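Local coordinates for globin (Geobacter sulfurreducens, PDB 2W31), which forms the haem-binding globin domain of a globin-coupled sensor, with bis-histidyl hexacoordinated iron, and probably binds oxygen, at the interface of chains A and B. Coordinates in Å, arbitrary orientation; residue numbers count along the deposited sequence, not the author numbering. Chains: chain A/B, Globin.

The interface of chains A and B. Residues chain A 112, 115-116, 119-120; chain B 129, 132-133.
B:Arg129 and B:Arg132, one helical turn apart on helix 125-148 of chain B, reach across to helix 100-121 of chain A and meet at the hydroxyl of A:Ser116. Their guanidinium groups grip this oxygen together: NH2 of B:Arg132 gives a nearly straight hydrogen bond to OG of A:Ser116 (2.7 Å, 172° at the hydrogen), and NH1 of B:Arg129 adds another at 3.0 Å from the same OG. Both bonds lie in the plane of the donating guanidinium. B:Arg129 starts with CG anti to its backbone N (chi1 -164°) and bends at chi3, which turns its end toward A:Asp120. NH2 of B:Arg129 makes a salt bridge with A:Asp120, its hydrogen bond meeting the syn lone pair of carboxylate OD1 at 2.9 Å. The side-chain amide of A:Gln119 stacks on one guanidinium face, its NE2 offset toward the rim. A lysine in place of B:Arg129 would probably be unable to serve A:Ser116 and A:Asp120 together in this flat arrangement and would deprive the A:Gln119 amide of its stacking partner. A bend at chi2 (-101°) lays one guanidinium face of B:Arg132 beneath CB of A:Leu115, which stands over its centre, 3.8 Å from CZ. NH1 of B:Arg132 donates to the amide oxygen OE1 of A:Gln112 at 3.1 Å. NE2 of the A:Gln112 amide donates a hydrogen bond in plane to a lone pair of the B:Glu133 carbonyl O, at 3.1 Å. Globin helix G of one chain thus packs against H of the other in a two-fold interface, probably the sensors' helical-bundle dimer contact. A water links A:Ser116 OG, A:Gln112 O and B:Arg132 NH1 to the B:Glu133 carboxylate, lying 2.5 Å from OE2.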
ATOM      1  N   GLN A 112       4.857   4.924  -5.955  1.00 11.96           N
ATOM      2  CA  GLN A 112       6.068   4.697  -6.762  1.00 12.54           C
ATOM      3  C   GLN A 112       6.720   6.053  -7.009  1.00 12.49           C
ATOM      4  O   GLN A 112       7.948   6.176  -6.954  1.00 14.06           O
ATOM      5  CB  GLN A 112       5.695   4.036  -8.096  1.00 13.43           C
ATOM      6  CG  GLN A 112       4.872   2.734  -7.941  1.00 14.22           C
ATOM      7  CD  GLN A 112       5.705   1.480  -7.682  1.00 15.89           C
ATOM      8  OE1 GLN A 112       6.824   1.554  -7.143  1.00 18.85           O
ATOM      9  NE2 GLN A 112       5.146   0.305  -8.050  1.00 14.93           N
ATOM     10  N   LEU A 115       8.444   7.374  -3.701  1.00 13.26           N
ATOM     11  CA  LEU A 115       9.643   6.646  -3.320  1.00 14.30           C
ATOM     12  C   LEU A 115      10.794   6.928  -4.284  1.00 13.93           C
ATOM     13  O   LEU A 115      11.993   6.842  -3.867  1.00 15.56           O
ATOM     14  CB  LEU A 115       9.390   5.133  -3.151  1.00 14.58           C
ATOM     15  CG  LEU A 115       8.468   4.793  -1.985  1.00 18.66           C
ATOM     16  CD1 LEU A 115       8.652   3.279  -1.648  1.00 19.54           C
ATOM     17  CD2 LEU A 115       8.463   5.627  -0.731  1.00 21.46           C
ATOM     18  N   SER A 116      10.460   7.214  -5.537  1.00 14.94           N
ATOM     19  CA  SER A 116      11.520   7.614  -6.477  1.00 16.17           C
ATOM     20  C   SER A 116      12.118   8.963  -6.098  1.00 16.73           C
ATOM     21  O   SER A 116      13.349   9.127  -6.186  1.00 18.50           O
ATOM     22  CB  SER A 116      11.045   7.561  -7.919  1.00 16.88           C
ATOM     23  OG  SER A 116      11.158   6.201  -8.318  1.00 19.14           O
ATOM     24  N   GLN A 119      14.513   8.110  -3.261  1.00 19.06           N
ATOM     25  CA  GLN A 119      15.732   7.428  -3.733  1.00 21.38           C
ATOM     26  C   GLN A 119      16.687   8.425  -4.397  1.00 21.96           C
ATOM     27  O   GLN A 119      17.916   8.376  -4.197  1.00 23.31           O
ATOM     28  CB  GLN A 119      15.348   6.322  -4.716  1.00 22.59           C
ATOM     29  CG  GLN A 119      16.453   5.373  -5.044  1.00 26.47           C
ATOM     30  CD  GLN A 119      16.020   4.418  -6.141  1.00 27.97           C
ATOM     31  OE1 GLN A 119      14.877   3.904  -6.161  1.00 26.93           O
ATOM     32  NE2 GLN A 119      16.915   4.190  -7.069  1.00 27.90           N
ATOM     33  N   ASP A 120      16.112   9.332  -5.176  1.00 21.45           N
ATOM     34  CA  ASP A 120      16.888  10.252  -6.001  1.00 22.87           C
ATOM     35  C   ASP A 120      17.495  11.442  -5.230  1.00 23.11           C
ATOM     36  O   ASP A 120      18.399  12.128  -5.753  1.00 24.86           O
ATOM     37  CB  ASP A 120      16.049  10.702  -7.192  1.00 23.30           C
ATOM     38  CG  ASP A 120      15.725   9.536  -8.129  1.00 25.30           C
ATOM     39  OD1 ASP A 120      16.448   8.530  -8.085  1.00 27.72           O
ATOM     40  OD2 ASP A 120      14.767   9.624  -8.910  1.00 29.54           O
TER
ATOM     41  N   ARG B 129      15.527   0.232  -7.830  1.00 15.98           N
ATOM     42  CA  ARG B 129      14.260   0.827  -8.284  1.00 15.28           C
ATOM     43  C   ARG B 129      13.329  -0.217  -8.894  1.00 13.87           C
ATOM     44  O   ARG B 129      12.107  -0.258  -8.604  1.00 14.30           O
ATOM     45  CB  ARG B 129      14.503   1.959  -9.302  1.00 16.43           C
ATOM     46  CG  ARG B 129      13.269   2.836  -9.490  1.00 18.23           C
ATOM     47  CD  ARG B 129      13.432   3.934 -10.545  1.00 18.85           C
ATOM     48  NE  ARG B 129      14.755   4.593 -10.488  1.00 23.16           N
ATOM     49  CZ  ARG B 129      15.031   5.713  -9.815  1.00 24.86           C
ATOM     50  NH1 ARG B 129      14.081   6.345  -9.109  1.00 24.65           N
ATOM     51  NH2 ARG B 129      16.264   6.212  -9.835  1.00 26.23           N
ATOM     52  N   ARG B 132      12.000  -2.665  -6.201  1.00 11.15           N
ATOM     53  CA  ARG B 132      11.023  -1.961  -5.376  0.50 11.02           C
ATOM     54  C   ARG B 132       9.690  -1.788  -6.112  1.00 10.78           C
ATOM     55  O   ARG B 132       8.610  -1.996  -5.526  1.00 11.75           O
ATOM     56  CB  ARG B 132      11.567  -0.583  -4.943  0.50 11.50           C
ATOM     57  CG  ARG B 132      10.542   0.227  -4.135  0.50 12.86           C
ATOM     58  CD  ARG B 132       9.846   1.290  -4.929  0.50 12.25           C
ATOM     59  NE  ARG B 132      10.794   2.313  -5.372  0.50 11.61           N
ATOM     60  CZ  ARG B 132      10.533   3.254  -6.268  0.50 11.77           C
ATOM     61  NH1 ARG B 132       9.333   3.339  -6.838  0.50 11.09           N
ATOM     62  NH2 ARG B 132      11.480   4.124  -6.586  0.50 14.20           N
ATOM     63  N   GLU B 133       9.742  -1.368  -7.392  1.00 10.97           N
ATOM     64  CA  GLU B 133       8.517  -1.144  -8.146  1.00 11.93           C
ATOM     65  C   GLU B 133       7.711  -2.438  -8.291  1.00 10.92           C
ATOM     66  O   GLU B 133       6.477  -2.439  -8.095  1.00 10.63           O
ATOM     67  CB  GLU B 133       8.821  -0.537  -9.498  1.00 14.00           C
ATOM     68  CG  GLU B 133       9.248   0.942  -9.430  1.00 16.20           C
ATOM     69  CD  GLU B 133       9.653   1.528 -10.792  1.00 19.73           C
ATOM     70  OE1 GLU B 133       9.830   0.763 -11.788  1.00 25.92           O
ATOM     71  OE2 GLU B 133       9.877   2.762 -10.839  1.00 24.03           O
TER
HETATM   72  O   HOH W   1       9.029   4.604  -9.421  1.00 28.91           O